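Local coordinates for protein HTPA Reductase (Selaginella moellendorffii, PDB 5U5I) that probably catalyses the NAD(P)H-dependent reduction of 4-hydroxy-tetrahydrodipicolinate to tetrahydrodipicolinate, a step of lysine biosynthesis through diaminopimelate, at residues V157-Q162 with L193-K198. Numbering follows the deposited sequence.
Sequences VTESHQ and LVRDPK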
loop_
_atom_site.group_PDB
_atom_site.type_symbol
_atom_site.label_atom_id
_atom_site.label_comp_id
_atom_site.label_asym_id
_atom_site.label_seq_id
_atom_site.Cartn_x
_atom_site.Cartn_y
_atom_site.Cartn_z
ATOM N N VAL B 157 0.973 -14.204 5.795
ATOM C CA VAL B 157 1.384 -14.084 4.384
ATOM C C VAL B 157 1.378 -15.469 3.753
ATOM O O VAL B 157 2.067 -16.376 4.224
ATOM C CB VAL B 157 2.790 -13.467 4.215
ATOM C CG1 VAL B 157 3.153 -13.344 2.733
ATOM C CG2 VAL B 157 2.873 -12.117 4.907
ATOM N N THR B 158 0.595 -15.624 2.693
ATOM C CA THR B 158 0.548 -16.875 1.961
ATOM C C THR B 158 0.824 -16.620 0.466
ATOM O O THR B 158 0.414 -15.606 -0.110
ATOM C CB THR B 158 -0.751 -17.674 2.232
ATOM O OG1 THR B 158 -0.779 -18.838 1.395
ATOM C CG2 THR B 158 -1.997 -16.862 1.964
ATOM N N GLU B 159 1.541 -17.555 -0.139
ATOM C CA GLU B 159 2.179 -17.329 -1.427
ATOM C C GLU B 159 2.157 -18.626 -2.249
ATOM O O GLU B 159 2.431 -19.702 -1.723
ATOM C CB GLU B 159 3.595 -16.822 -1.144
ATOM C CG GLU B 159 4.452 -16.476 -2.335
ATOM C CD GLU B 159 5.387 -17.610 -2.725
ATOM O OE1 GLU B 159 4.927 -18.563 -3.381
ATOM O OE2 GLU B 159 6.584 -17.553 -2.371
ATOM N N SER B 160 1.817 -18.507 -3.533
ATOM C CA SER B 160 1.733 -19.650 -4.437
ATOM C C SER B 160 2.390 -19.372 -5.792
ATOM O O SER B 160 2.027 -18.423 -6.485
ATOM C CB SER B 160 0.278 -20.077 -4.638
ATOM O OG SER B 160 0.189 -21.184 -5.515
ATOM N N HIS B 161 3.349 -20.231 -6.140
ATOM C CA HIS B 161 4.032 -20.235 -7.427
ATOM C C HIS B 161 4.085 -21.693 -7.927
ATOM O O HIS B 161 3.775 -22.638 -7.185
ATOM C CB HIS B 161 5.467 -19.688 -7.284
ATOM C CG HIS B 161 5.555 -18.198 -7.156
ATOM N ND1 HIS B 161 5.256 -17.527 -5.989
ATOM C CD2 HIS B 161 5.931 -17.249 -8.047
ATOM C CE1 HIS B 161 5.422 -16.228 -6.171
ATOM N NE2 HIS B 161 5.837 -16.032 -7.411
ATOM N N GLN B 162 4.481 -21.864 -9.184
ATOM C CA GLN B 162 4.688 -23.196 -9.758
ATOM C C GLN B 162 5.654 -24.034 -8.908
ATOM O O GLN B 162 6.602 -23.495 -8.322
ATOM C CB GLN B 162 5.124 -23.130 -11.238
ATOM C CG GLN B 162 6.487 -22.508 -11.551
ATOM C CD GLN B 162 6.511 -20.982 -11.553
ATOM O OE1 GLN B 162 5.479 -20.312 -11.667
ATOM N NE2 GLN B 162 7.705 -20.425 -11.410
ATOM N N LEU B 193 4.142 -21.314 2.050
ATOM C CA LEU B 193 4.451 -21.577 0.645
ATOM C C LEU B 193 3.549 -22.681 0.127
ATOM O O LEU B 193 3.794 -23.857 0.391
ATOM C CB LEU B 193 5.924 -21.974 0.473
ATOM C CG LEU B 193 7.014 -20.973 0.883
ATOM C CD1 LEU B 193 8.390 -21.522 0.521
ATOM C CD2 LEU B 193 6.816 -19.612 0.240
ATOM N N VAL B 194 2.501 -22.305 -0.598
ATOM C CA VAL B 194 1.619 -23.282 -1.223
ATOM C C VAL B 194 2.278 -23.725 -2.523
ATOM O O VAL B 194 2.489 -22.912 -3.417
ATOM C CB VAL B 194 0.211 -22.711 -1.476
ATOM C CG1 VAL B 194 -0.659 -23.714 -2.225
ATOM C CG2 VAL B 194 -0.440 -22.330 -0.148
ATOM N N ARG B 195 2.637 -25.006 -2.587
ATOM C CA ARG B 195 3.265 -25.611 -3.767
ATOM C C ARG B 195 2.599 -26.901 -4.293
ATOM O O ARG B 195 2.993 -27.393 -5.355
ATOM C CB ARG B 195 4.744 -25.880 -3.461
ATOM C CG ARG B 195 5.583 -24.626 -3.258
ATOM C CD ARG B 195 5.735 -23.853 -4.560
ATOM N NE ARG B 195 6.602 -22.682 -4.442
ATOM C CZ ARG B 195 6.259 -21.509 -3.896
ATOM N NH1 ARG B 195 5.054 -21.314 -3.349
ATOM N NH2 ARG B 195 7.151 -20.517 -3.873
ATOM N N ASP B 196 1.600 -27.431 -3.582
ATOM C CA ASP B 196 0.866 -28.625 -4.014
ATOM C C ASP B 196 -0.276 -28.196 -4.950
ATOM O O ASP B 196 -1.123 -27.401 -4.537
ATOM C CB ASP B 196 0.313 -29.371 -2.792
ATOM C CG ASP B 196 -0.396 -30.667 -3.155
ATOM O OD1 ASP B 196 -1.318 -30.630 -3.999
ATOM O OD2 ASP B 196 -0.051 -31.731 -2.583
ATOM N N PRO B 197 -0.316 -28.726 -6.197
ATOM C CA PRO B 197 -1.345 -28.363 -7.192
ATOM C C PRO B 197 -2.799 -28.345 -6.697
ATOM O O PRO B 197 -3.514 -27.387 -6.982
ATOM C CB PRO B 197 -1.173 -29.424 -8.277
ATOM C CG PRO B 197 0.261 -29.792 -8.206
ATOM C CD PRO B 197 0.686 -29.644 -6.774
ATOM N N LYS B 198 -3.220 -29.381 -5.967
ATOM C CA LYS B 198 -4.590 -29.455 -5.409
ATOM C C LYS B 198 -4.924 -28.241 -4.541
ATOM O O LYS B 198 -5.986 -27.637 -4.690
ATOM C CB LYS B 198 -4.777 -30.738 -4.588
#
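Arg-195 folds its guanidinium back toward the neighbouring strand and meets the carboxylate of Glu-159 in a salt bridge. Arg-195 NH1 lies 2.8 Å from Glu-159 OE1, on its syn side but tilted out of the carboxylate plane, and the carboxylate and guanidinium planes are turned 34° apart. NH2 adds two weak bonds, one to each carboxylate oxygen. From the opposite face of the carboxylate, His-161 ND1 donates to Glu-159 OE1 at 2.8 Å, the acceptor lying close to the ring plane, so OE1 accepts from both Arg-195 NH1 and His-161 ND1. Glu-159 comes up to them because its chain, CG anti to the backbone N (chi1 -178°), bends at chi2 (-97°); OE2 is also held by the backbone N of Ser-169. Beneath this cluster the backbones run parallel, with Val-194 N bonded to Glu-159 O at 2.8 Å. Strand 192-194 is an outermost strand, within the chain, of the mixed sheet in the C-terminal domain of this DapB-family reductase, reached from strand 154-161 by a beta-alpha-beta crossover through helix 170-181. The guanidinium of Arg-195 is fixed from several sides: its NH1 also donates to Val-194 O at 3.0 Å. Its NE donates to Lys-165 O, and His-161 CB sits over the centre of one face. With an alanine here, Glu-159 would probably be left without its cationic mate, and Val-194 O and Lys-165 O would each lose a donor. Leu-193 runs alongside Glu-159 on the same sheet face, Leu-193 CD2 3.3 Å from Glu-159 OE2. Ser-160 and Val-194 occupy the other face, with Ser-160 CB 4.1 Å from Val-194 CB. Ser-160 OG turns to His-214 NE2; nearby, Val-194 CG2 packs against Thr-158 OG1, a buried hydroxyl with no polar partner in the model.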